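PDB 5ZIG: cellobiose 2-epimerase from Spirochaeta thermophila DSM 6192, which probably catalyses the reversible epimerization of cellobiose to 4-O-beta-D-glucopyranosyl-D-mannose. Local coordinates for residues 11-22 against 390-401. Residues are numbered along the deposited sequence; the frame is centred on the assembly and turned at random.
Sequences LRQIRSELAAQL and CLEGMRRIDTIL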
loop_
_atom_site.group_PDB
_atom_site.type_symbol
_atom_site.label_atom_id
_atom_site.label_comp_id
_atom_site.label_asym_id
_atom_site.label_seq_id
_atom_site.Cartn_x
_atom_site.Cartn_y
_atom_site.Cartn_z
ATOM N N LEU A 11 10.888 -21.916 -4.644
ATOM C CA LEU A 11 11.089 -20.669 -3.915
ATOM C C LEU A 11 12.369 -19.975 -4.362
ATOM O O LEU A 11 12.386 -18.750 -4.530
ATOM C CB LEU A 11 11.112 -20.936 -2.407
ATOM C CG LEU A 11 9.789 -21.405 -1.794
ATOM C CD1 LEU A 11 9.965 -21.751 -0.311
ATOM C CD2 LEU A 11 8.691 -20.350 -1.970
ATOM N N ARG A 12 13.449 -20.739 -4.561
ATOM C CA ARG A 12 14.694 -20.153 -5.057
ATOM C C ARG A 12 14.482 -19.511 -6.417
ATOM O O ARG A 12 15.059 -18.461 -6.721
ATOM C CB ARG A 12 15.786 -21.220 -5.182
ATOM C CG ARG A 12 16.144 -21.962 -3.899
ATOM C CD ARG A 12 17.540 -22.563 -4.032
ATOM N NE ARG A 12 17.521 -23.650 -5.012
ATOM C CZ ARG A 12 17.271 -24.910 -4.692
ATOM N NH1 ARG A 12 17.017 -25.229 -3.424
ATOM N NH2 ARG A 12 17.278 -25.851 -5.629
ATOM N N GLN A 13 13.683 -20.157 -7.262
ATOM C CA GLN A 13 13.370 -19.583 -8.558
ATOM C C GLN A 13 12.645 -18.241 -8.394
ATOM O O GLN A 13 13.051 -17.227 -8.981
ATOM C CB GLN A 13 12.550 -20.592 -9.369
ATOM C CG GLN A 13 12.178 -20.169 -10.795
ATOM C CD GLN A 13 13.347 -19.610 -11.571
ATOM O OE1 GLN A 13 14.501 -20.003 -11.358
ATOM N NE2 GLN A 13 13.060 -18.682 -12.483
ATOM N N ILE A 14 11.599 -18.212 -7.564
ATOM C CA ILE A 14 10.783 -17.001 -7.417
ATOM C C ILE A 14 11.601 -15.866 -6.813
ATOM O O ILE A 14 11.497 -14.704 -7.233
ATOM C CB ILE A 14 9.531 -17.310 -6.578
ATOM C CG1 ILE A 14 8.615 -18.199 -7.418
ATOM C CG2 ILE A 14 8.830 -15.981 -6.070
ATOM C CD1 ILE A 14 7.530 -18.893 -6.643
ATOM N N ARG A 15 12.432 -16.188 -5.828
ATOM C CA ARG A 15 13.318 -15.196 -5.245
ATOM C C ARG A 15 14.114 -14.472 -6.325
ATOM O O ARG A 15 14.247 -13.240 -6.302
ATOM C CB ARG A 15 14.237 -15.889 -4.237
ATOM C CG ARG A 15 14.859 -15.005 -3.232
ATOM C CD ARG A 15 16.040 -14.238 -3.782
ATOM N NE ARG A 15 16.630 -13.447 -2.710
ATOM C CZ ARG A 15 17.379 -12.371 -2.892
ATOM N NH1 ARG A 15 17.646 -11.923 -4.125
ATOM N NH2 ARG A 15 17.870 -11.754 -1.824
ATOM N N SER A 16 14.674 -15.230 -7.274
ATOM C CA SER A 16 15.498 -14.614 -8.305
ATOM C C SER A 16 14.664 -13.752 -9.252
ATOM O O SER A 16 15.128 -12.693 -9.685
ATOM C CB SER A 16 16.263 -15.696 -9.072
ATOM O OG SER A 16 15.444 -16.248 -10.079
ATOM N N GLU A 17 13.432 -14.166 -9.563
ATOM C CA GLU A 17 12.564 -13.354 -10.414
ATOM C C GLU A 17 12.120 -12.091 -9.686
ATOM O O GLU A 17 12.002 -11.023 -10.298
ATOM C CB GLU A 17 11.350 -14.167 -10.862
ATOM C CG GLU A 17 11.754 -15.529 -11.439
ATOM C CD GLU A 17 10.582 -16.428 -11.815
ATOM O OE1 GLU A 17 9.451 -16.192 -11.351
ATOM O OE2 GLU A 17 10.803 -17.382 -12.586
ATOM N N LEU A 18 11.871 -12.201 -8.378
ATOM C CA LEU A 18 11.579 -11.020 -7.575
ATOM C C LEU A 18 12.692 -9.996 -7.708
ATOM O O LEU A 18 12.428 -8.804 -7.914
ATOM C CB LEU A 18 11.365 -11.417 -6.113
ATOM C CG LEU A 18 10.142 -12.284 -5.818
ATOM C CD1 LEU A 18 10.151 -12.817 -4.396
ATOM C CD2 LEU A 18 8.869 -11.531 -6.075
ATOM N N ALA A 19 13.946 -10.452 -7.650
ATOM C CA ALA A 19 15.074 -9.530 -7.727
ATOM C C ALA A 19 15.228 -8.941 -9.124
ATOM O O ALA A 19 15.534 -7.748 -9.269
ATOM C CB ALA A 19 16.360 -10.235 -7.303
ATOM N N ALA A 20 15.047 -9.764 -10.163
ATOM C CA ALA A 20 15.149 -9.264 -11.532
ATOM C C ALA A 20 14.033 -8.265 -11.827
ATOM O O ALA A 20 14.266 -7.208 -12.422
ATOM C CB ALA A 20 15.104 -10.426 -12.529
ATOM N N GLN A 21 12.811 -8.599 -11.425
ATOM C CA GLN A 21 11.693 -7.695 -11.620
ATOM C C GLN A 21 11.964 -6.338 -10.978
ATOM O O GLN A 21 11.905 -5.306 -11.658
ATOM C CB GLN A 21 10.427 -8.320 -11.053
ATOM C CG GLN A 21 9.761 -9.231 -12.020
ATOM C CD GLN A 21 9.231 -8.484 -13.213
ATOM O OE1 GLN A 21 8.569 -7.454 -13.069
ATOM N NE2 GLN A 21 9.510 -9.000 -14.406
ATOM N N LEU A 22 12.271 -6.324 -9.668
ATOM C CA LEU A 22 12.584 -5.077 -8.963
ATOM C C LEU A 22 13.682 -4.292 -9.669
ATOM O O LEU A 22 13.468 -3.147 -10.078
ATOM C CB LEU A 22 12.997 -5.345 -7.503
ATOM C CG LEU A 22 13.232 -4.046 -6.692
ATOM C CD1 LEU A 22 11.914 -3.259 -6.612
ATOM C CD2 LEU A 22 13.801 -4.225 -5.288
ATOM N N CYS A 390 8.140 -7.249 -4.207
ATOM C CA CYS A 390 9.442 -7.837 -4.487
ATOM C C CYS A 390 10.344 -7.793 -3.258
ATOM O O CYS A 390 11.017 -8.783 -2.936
ATOM C CB CYS A 390 10.098 -7.106 -5.664
ATOM S SG CYS A 390 9.278 -7.299 -7.261
ATOM N N LEU A 391 10.382 -6.647 -2.564
ATOM C CA LEU A 391 11.208 -6.530 -1.363
ATOM C C LEU A 391 10.684 -7.417 -0.240
ATOM O O LEU A 391 11.459 -8.103 0.429
ATOM C CB LEU A 391 11.274 -5.072 -0.900
ATOM C CG LEU A 391 12.107 -4.164 -1.817
ATOM C CD1 LEU A 391 11.714 -2.703 -1.616
ATOM C CD2 LEU A 391 13.617 -4.360 -1.618
ATOM N N GLU A 392 9.370 -7.417 -0.026
ATOM C CA GLU A 392 8.786 -8.317 0.958
ATOM C C GLU A 392 8.996 -9.782 0.564
ATOM O O GLU A 392 9.333 -10.613 1.414
ATOM C CB GLU A 392 7.294 -8.014 1.123
ATOM C CG GLU A 392 7.020 -6.765 1.980
ATOM C CD GLU A 392 7.366 -6.967 3.454
ATOM O OE1 GLU A 392 7.102 -8.072 4.004
ATOM O OE2 GLU A 392 7.905 -6.017 4.066
ATOM N N GLY A 393 8.794 -10.119 -0.717
ATOM C CA GLY A 393 9.044 -11.489 -1.158
ATOM C C GLY A 393 10.480 -11.928 -0.922
ATOM O O GLY A 393 10.728 -13.035 -0.449
ATOM N N MET A 394 11.442 -11.055 -1.215
ATOM C CA MET A 394 12.842 -11.443 -1.108
ATOM C C MET A 394 13.220 -11.717 0.336
ATOM O O MET A 394 13.855 -12.737 0.639
ATOM C CB MET A 394 13.735 -10.351 -1.698
ATOM C CG MET A 394 13.857 -10.436 -3.208
ATOM S SD MET A 394 15.066 -9.274 -3.851
ATOM C CE MET A 394 14.058 -7.795 -3.955
ATOM N N ARG A 395 12.828 -10.816 1.244
ATOM C CA ARG A 395 13.173 -10.997 2.644
ATOM C C ARG A 395 12.478 -12.208 3.233
ATOM O O ARG A 395 13.078 -12.957 4.014
ATOM C CB ARG A 395 12.819 -9.754 3.451
ATOM C CG ARG A 395 13.754 -9.542 4.641
ATOM C CD ARG A 395 13.117 -8.627 5.673
ATOM N NE ARG A 395 11.768 -9.049 6.050
ATOM C CZ ARG A 395 10.657 -8.403 5.711
ATOM N NH1 ARG A 395 10.730 -7.298 4.977
ATOM N NH2 ARG A 395 9.466 -8.855 6.094
ATOM N N ARG A 396 11.209 -12.410 2.882
ATOM C CA ARG A 396 10.449 -13.500 3.472
ATOM C C ARG A 396 10.897 -14.842 2.919
ATOM O O ARG A 396 11.022 -15.817 3.673
ATOM C CB ARG A 396 8.956 -13.303 3.223
ATOM C CG ARG A 396 8.312 -12.205 4.062
ATOM C CD ARG A 396 6.929 -11.889 3.458
ATOM N NE ARG A 396 6.310 -10.689 4.015
ATOM C CZ ARG A 396 5.543 -10.681 5.100
ATOM N NH1 ARG A 396 5.296 -11.809 5.755
ATOM N NH2 ARG A 396 5.031 -9.542 5.530
ATOM N N ILE A 397 11.104 -14.926 1.597
ATOM C CA ILE A 397 11.511 -16.200 1.011
ATOM C C ILE A 397 12.880 -16.605 1.536
ATOM O O ILE A 397 13.090 -17.764 1.916
ATOM C CB ILE A 397 11.467 -16.140 -0.528
ATOM C CG1 ILE A 397 10.030 -16.343 -1.014
ATOM C CG2 ILE A 397 12.320 -17.235 -1.138
ATOM C CD1 ILE A 397 9.865 -16.155 -2.529
ATOM N N ASP A 398 13.814 -15.646 1.615
ATOM C CA ASP A 398 15.137 -15.906 2.188
ATOM C C ASP A 398 15.041 -16.504 3.587
ATOM O O ASP A 398 15.720 -17.488 3.904
ATOM C CB ASP A 398 15.958 -14.617 2.259
ATOM C CG ASP A 398 16.509 -14.193 0.916
ATOM O OD1 ASP A 398 16.261 -14.889 -0.087
ATOM O OD2 ASP A 398 17.193 -13.151 0.871
ATOM N N THR A 399 14.243 -15.873 4.456
ATOM C CA THR A 399 14.017 -16.393 5.805
ATOM C C THR A 399 13.498 -17.824 5.758
ATOM O O THR A 399 13.923 -18.678 6.548
ATOM C CB THR A 399 13.027 -15.491 6.546
ATOM O OG1 THR A 399 13.682 -14.279 6.929
ATOM C CG2 THR A 399 12.484 -16.182 7.797
ATOM N N ILE A 400 12.594 -18.108 4.821
ATOM C CA ILE A 400 12.067 -19.458 4.694
ATOM C C ILE A 400 13.185 -20.427 4.312
ATOM O O ILE A 400 13.363 -21.470 4.943
ATOM C CB ILE A 400 10.917 -19.495 3.673
ATOM C CG1 ILE A 400 9.719 -18.685 4.183
ATOM C CG2 ILE A 400 10.526 -20.944 3.361
ATOM C CD1 ILE A 400 8.507 -18.763 3.265
ATOM N N LEU A 401 13.975 -20.070 3.299
ATOM C CA LEU A 401 14.992 -20.972 2.785
ATOM C C LEU A 401 16.143 -21.112 3.771
ATOM O O LEU A 401 16.781 -22.169 3.837
ATOM C CB LEU A 401 15.498 -20.482 1.428
ATOM C CG LEU A 401 14.544 -20.508 0.227
ATOM C CD1 LEU A 401 14.940 -19.484 -0.849
ATOM C CD2 LEU A 401 14.513 -21.916 -0.373
#
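D398 is gripped side-on by R15, whose NE reaches OD1 of D398 at 3.0 Å. NH2 of R15 meets OD2 of D398 at 3.1 Å, nearly straight and on the syn lone pair. Guanidinium and carboxylate lie 12° from coplanar, as a two-pronged salt bridge prefers. R15 sends CG anti to its backbone N (chi1 -160°) and bends at chi2, which carries the guanidinium across to the other helix; there SD of M394 lies over one face, toward its rim, 3.7 Å from NH1 of R15. With an alanine here, the D398 carboxylate would probably lose its mate across the helices and the M394 sulfur its cover on the guanidinium side. Beneath this bridge the two segments run antiparallel but inclined (148°), their axes 9.0 Å apart at closest approach, and mesh knobs-into-holes. L18 sits among C390, G393, M394 and I397; a beta carbon on G393 would clash with CD1 of L18. I397 in turn sits among L11, I14, R15 and L18, and M394 among R15, L18, A19 and L22. Helix 336-352 packs against I14, L18 and I400. Thus the first and last long helices of this alpha-helical barrel, characteristic of N-acylglucosamine 2-epimerases, are joined by an apolar core flanked by a partly exposed ion pair, whose directional bonds probably favour this pairing.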